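Local atomic coordinates of autophagy-related protein 9 (Schizosaccharomyces pombe, PDB entry 7D0I), a protein that scrambles phospholipids between the two leaflets of a membrane as a homotrimer and supplies membrane to the growing autophagosome. Residues S453-T458 / Y600-V605. The protein carries 1 engineered substitution. Residues are numbered along the deposited sequence; the frame is centred on the assembly and turned at random.
Sequences STRRYT and YSYRIV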
ATOM      1  N   SER A 453       0.912  22.570 -38.639  1.00 48.47           N
ATOM      2  CA  SER A 453       0.509  22.814 -37.264  1.00 48.47           C
ATOM      3  C   SER A 453       1.310  21.998 -36.263  1.00 48.47           C
ATOM      4  O   SER A 453       0.858  21.809 -35.128  1.00 48.47           O
ATOM      5  CB  SER A 453      -0.982  22.518 -37.093  1.00 48.47           C
ATOM      6  OG  SER A 453      -1.330  22.487 -35.720  1.00 48.47           O
ATOM      7  N   THR A 454       2.477  21.493 -36.651  1.00 36.45           N
ATOM      8  CA  THR A 454       3.326  20.782 -35.711  1.00 36.45           C
ATOM      9  C   THR A 454       3.876  21.767 -34.695  1.00 36.45           C
ATOM     10  O   THR A 454       4.598  22.699 -35.055  1.00 36.45           O
ATOM     11  CB  THR A 454       4.462  20.077 -36.437  1.00 36.45           C
ATOM     12  OG1 THR A 454       3.944  18.941 -37.139  1.00 36.45           O
ATOM     13  CG2 THR A 454       5.504  19.616 -35.452  1.00 36.45           C
ATOM     14  N   ARG A 455       3.527  21.571 -33.433  1.00 24.31           N
ATOM     15  CA  ARG A 455       3.935  22.477 -32.377  1.00 24.31           C
ATOM     16  C   ARG A 455       5.110  21.900 -31.604  1.00 24.31           C
ATOM     17  O   ARG A 455       5.224  20.689 -31.416  1.00 24.31           O
ATOM     18  CB  ARG A 455       2.770  22.762 -31.435  1.00 24.31           C
ATOM     19  CG  ARG A 455       1.590  23.412 -32.115  1.00 24.31           C
ATOM     20  CD  ARG A 455       0.385  23.468 -31.206  1.00 24.31           C
ATOM     21  NE  ARG A 455       0.394  24.643 -30.349  1.00 24.31           N
ATOM     22  CZ  ARG A 455      -0.317  25.736 -30.592  1.00 24.31           C
ATOM     23  NH1 ARG A 455      -1.090  25.786 -31.660  1.00 24.31           N
ATOM     24  NH2 ARG A 455      -0.261  26.768 -29.770  1.00 24.31           N
ATOM     25  N   ARG A 456       5.992  22.794 -31.171  1.00 20.88           N
ATOM     26  CA  ARG A 456       7.173  22.455 -30.401  1.00 20.88           C
ATOM     27  C   ARG A 456       7.367  23.523 -29.339  1.00 20.88           C
ATOM     28  O   ARG A 456       6.814  24.618 -29.434  1.00 20.88           O
ATOM     29  CB  ARG A 456       8.411  22.359 -31.293  1.00 20.88           C
ATOM     30  CG  ARG A 456       8.373  21.245 -32.309  1.00 20.88           C
ATOM     31  CD  ARG A 456       8.795  19.935 -31.697  1.00 20.88           C
ATOM     32  NE  ARG A 456       8.652  18.817 -32.619  1.00 20.88           N
ATOM     33  CZ  ARG A 456       7.588  18.023 -32.668  1.00 20.88           C
ATOM     34  NH1 ARG A 456       6.570  18.222 -31.845  1.00 20.88           N
ATOM     35  NH2 ARG A 456       7.544  17.029 -33.539  1.00 20.88           N
ATOM     36  N   TYR A 457       8.154  23.201 -28.319  1.00 13.11           N
ATOM     37  CA  TYR A 457       8.461  24.178 -27.287  1.00 13.11           C
ATOM     38  C   TYR A 457       9.489  25.171 -27.797  1.00 13.11           C
ATOM     39  O   TYR A 457      10.462  24.796 -28.452  1.00 13.11           O
ATOM     40  CB  TYR A 457       8.989  23.497 -26.028  1.00 13.11           C
ATOM     41  CG  TYR A 457       8.015  22.568 -25.359  1.00 13.11           C
ATOM     42  CD1 TYR A 457       6.920  23.053 -24.672  1.00 13.11           C
ATOM     43  CD2 TYR A 457       8.205  21.207 -25.390  1.00 13.11           C
ATOM     44  CE1 TYR A 457       6.038  22.205 -24.061  1.00 13.11           C
ATOM     45  CE2 TYR A 457       7.329  20.356 -24.776  1.00 13.11           C
ATOM     46  CZ  TYR A 457       6.251  20.859 -24.116  1.00 13.11           C
ATOM     47  OH  TYR A 457       5.381  20.003 -23.505  1.00 13.11           O
ATOM     48  N   THR A 458       9.273  26.443 -27.495  1.00 12.07           N
ATOM     49  CA  THR A 458      10.226  27.463 -27.877  1.00 12.07           C
ATOM     50  C   THR A 458      11.531  27.269 -27.113  1.00 12.07           C
ATOM     51  O   THR A 458      11.540  26.683 -26.033  1.00 12.07           O
ATOM     52  CB  THR A 458       9.668  28.850 -27.603  1.00 12.07           C
ATOM     53  OG1 THR A 458       9.495  29.021 -26.196  1.00 12.07           O
ATOM     54  CG2 THR A 458       8.339  29.014 -28.275  1.00 12.07           C
ATOM     55  N   TYR A 600       4.404  26.759 -25.982  1.00 18.24           N
ATOM     56  CA  TYR A 600       4.316  25.616 -26.888  1.00 18.24           C
ATOM     57  C   TYR A 600       3.789  26.132 -28.217  1.00 18.24           C
ATOM     58  O   TYR A 600       2.585  26.106 -28.462  1.00 18.24           O
ATOM     59  CB  TYR A 600       3.412  24.581 -26.271  1.00 18.24           C
ATOM     60  CG  TYR A 600       3.123  23.334 -27.057  1.00 18.24           C
ATOM     61  CD1 TYR A 600       4.069  22.346 -27.196  1.00 18.24           C
ATOM     62  CD2 TYR A 600       1.874  23.110 -27.584  1.00 18.24           C
ATOM     63  CE1 TYR A 600       3.794  21.198 -27.878  1.00 18.24           C
ATOM     64  CE2 TYR A 600       1.592  21.967 -28.267  1.00 18.24           C
ATOM     65  CZ  TYR A 600       2.555  21.015 -28.413  1.00 18.24           C
ATOM     66  OH  TYR A 600       2.274  19.867 -29.102  1.00 18.24           O
ATOM     67  N   SER A 601       4.686  26.597 -29.077  1.00 22.05           N
ATOM     68  CA  SER A 601       4.305  27.362 -30.253  1.00 22.05           C
ATOM     69  C   SER A 601       4.318  26.484 -31.492  1.00 22.05           C
ATOM     70  O   SER A 601       4.587  25.287 -31.435  1.00 22.05           O
ATOM     71  CB  SER A 601       5.237  28.555 -30.439  1.00 22.05           C
ATOM     72  OG  SER A 601       5.111  29.479 -29.378  1.00 22.05           O
ATOM     73  N   TYR A 602       4.013  27.091 -32.631  1.00 31.10           N
ATOM     74  CA  TYR A 602       4.147  26.411 -33.907  1.00 31.10           C
ATOM     75  C   TYR A 602       5.609  26.355 -34.312  1.00 31.10           C
ATOM     76  O   TYR A 602       6.394  27.247 -33.992  1.00 31.10           O
ATOM     77  CB  TYR A 602       3.350  27.125 -34.994  1.00 31.10           C
ATOM     78  CG  TYR A 602       1.857  27.053 -34.827  1.00 31.10           C
ATOM     79  CD1 TYR A 602       1.172  25.882 -35.078  1.00 31.10           C
ATOM     80  CD2 TYR A 602       1.132  28.167 -34.443  1.00 31.10           C
ATOM     81  CE1 TYR A 602      -0.185  25.813 -34.933  1.00 31.10           C
ATOM     82  CE2 TYR A 602      -0.228  28.108 -34.295  1.00 31.10           C
ATOM     83  CZ  TYR A 602      -0.882  26.928 -34.542  1.00 31.10           C
ATOM     84  OH  TYR A 602      -2.244  26.862 -34.397  1.00 31.10           O
ATOM     85  N   ARG A 603       5.975  25.301 -35.033  1.00 34.69           N
ATOM     86  CA  ARG A 603       7.365  25.166 -35.441  1.00 34.69           C
ATOM     87  C   ARG A 603       7.770  26.255 -36.425  1.00 34.69           C
ATOM     88  O   ARG A 603       8.917  26.712 -36.408  1.00 34.69           O
ATOM     89  CB  ARG A 603       7.600  23.786 -36.038  1.00 34.69           C
ATOM     90  CG  ARG A 603       8.998  23.574 -36.549  1.00 34.69           C
ATOM     91  CD  ARG A 603       9.106  22.262 -37.281  1.00 34.69           C
ATOM     92  NE  ARG A 603       9.150  21.128 -36.372  1.00 34.69           N
ATOM     93  CZ  ARG A 603       9.128  19.861 -36.764  1.00 34.69           C
ATOM     94  NH1 ARG A 603       9.052  19.569 -38.054  1.00 34.69           N
ATOM     95  NH2 ARG A 603       9.174  18.886 -35.870  1.00 34.69           N
ATOM     96  N   ILE A 604       6.846  26.703 -37.272  1.00 36.49           N
ATOM     97  CA  ILE A 604       7.176  27.747 -38.235  1.00 36.49           C
ATOM     98  C   ILE A 604       7.368  29.083 -37.529  1.00 36.49           C
ATOM     99  O   ILE A 604       8.238  29.878 -37.902  1.00 36.49           O
ATOM    100  CB  ILE A 604       6.093  27.819 -39.326  1.00 36.49           C
ATOM    101  CG1 ILE A 604       6.407  28.936 -40.315  1.00 36.49           C
ATOM    102  CG2 ILE A 604       4.723  28.005 -38.716  1.00 36.49           C
ATOM    103  CD1 ILE A 604       7.679  28.709 -41.092  1.00 36.49           C
ATOM    104  N   VAL A 605       6.575  29.347 -36.492  1.00 33.00           N
ATOM    105  CA  VAL A 605       6.788  30.544 -35.688  1.00 33.00           C
ATOM    106  C   VAL A 605       8.129  30.465 -34.976  1.00 33.00           C
ATOM    107  O   VAL A 605       8.848  31.466 -34.856  1.00 33.00           O
ATOM    108  CB  VAL A 605       5.631  30.728 -34.694  1.00 33.00           C
ATOM    109  CG1 VAL A 605       5.893  31.914 -33.809  1.00 33.00           C
ATOM    110  CG2 VAL A 605       4.337  30.906 -35.439  1.00 33.00           C
TER
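R455 runs across the Y600 ring and ends over the Y602 ring. Its CB sits over one face of Y600 in a CH-pi contact, 3.8 Å from the ring centroid. A bend at chi3 (86°) then turns the guanidinium so that NE and, less surely placed, NH2 both donate to Y600 O; R455 NE lies 3.2 Å from Y600 O, above the carbonyl plane. The same group makes a cation-pi contact with Y602, R455 CZ standing 4.4 Å from the ring centroid, the planes 59° apart. The backbones carrying these side chains, strands 455-457 and 600-602, form a short two-stranded antiparallel sheet in a largely helical fold, tying the segment after helix 427-447 to the start of helix 603-624. R456 and S601 are its hydrogen-bonded pair: R456 N reaches S601 O at 2.9 Å nearly along the C=O axis, while the return bond is weak. R603 N, in the helix's first turn, donates to T454 O. R456 and R603 point the same way, R456 NE 3.3 Å from R603 NH2; E559 of the second subunit, salt-bridged to R603, would be expected to ease any repulsion. The Y457 and Y600 rings, on one sheet face, meet obliquely, Y457 OH hydrogen-bonded to S482 and Y600 OH to S487.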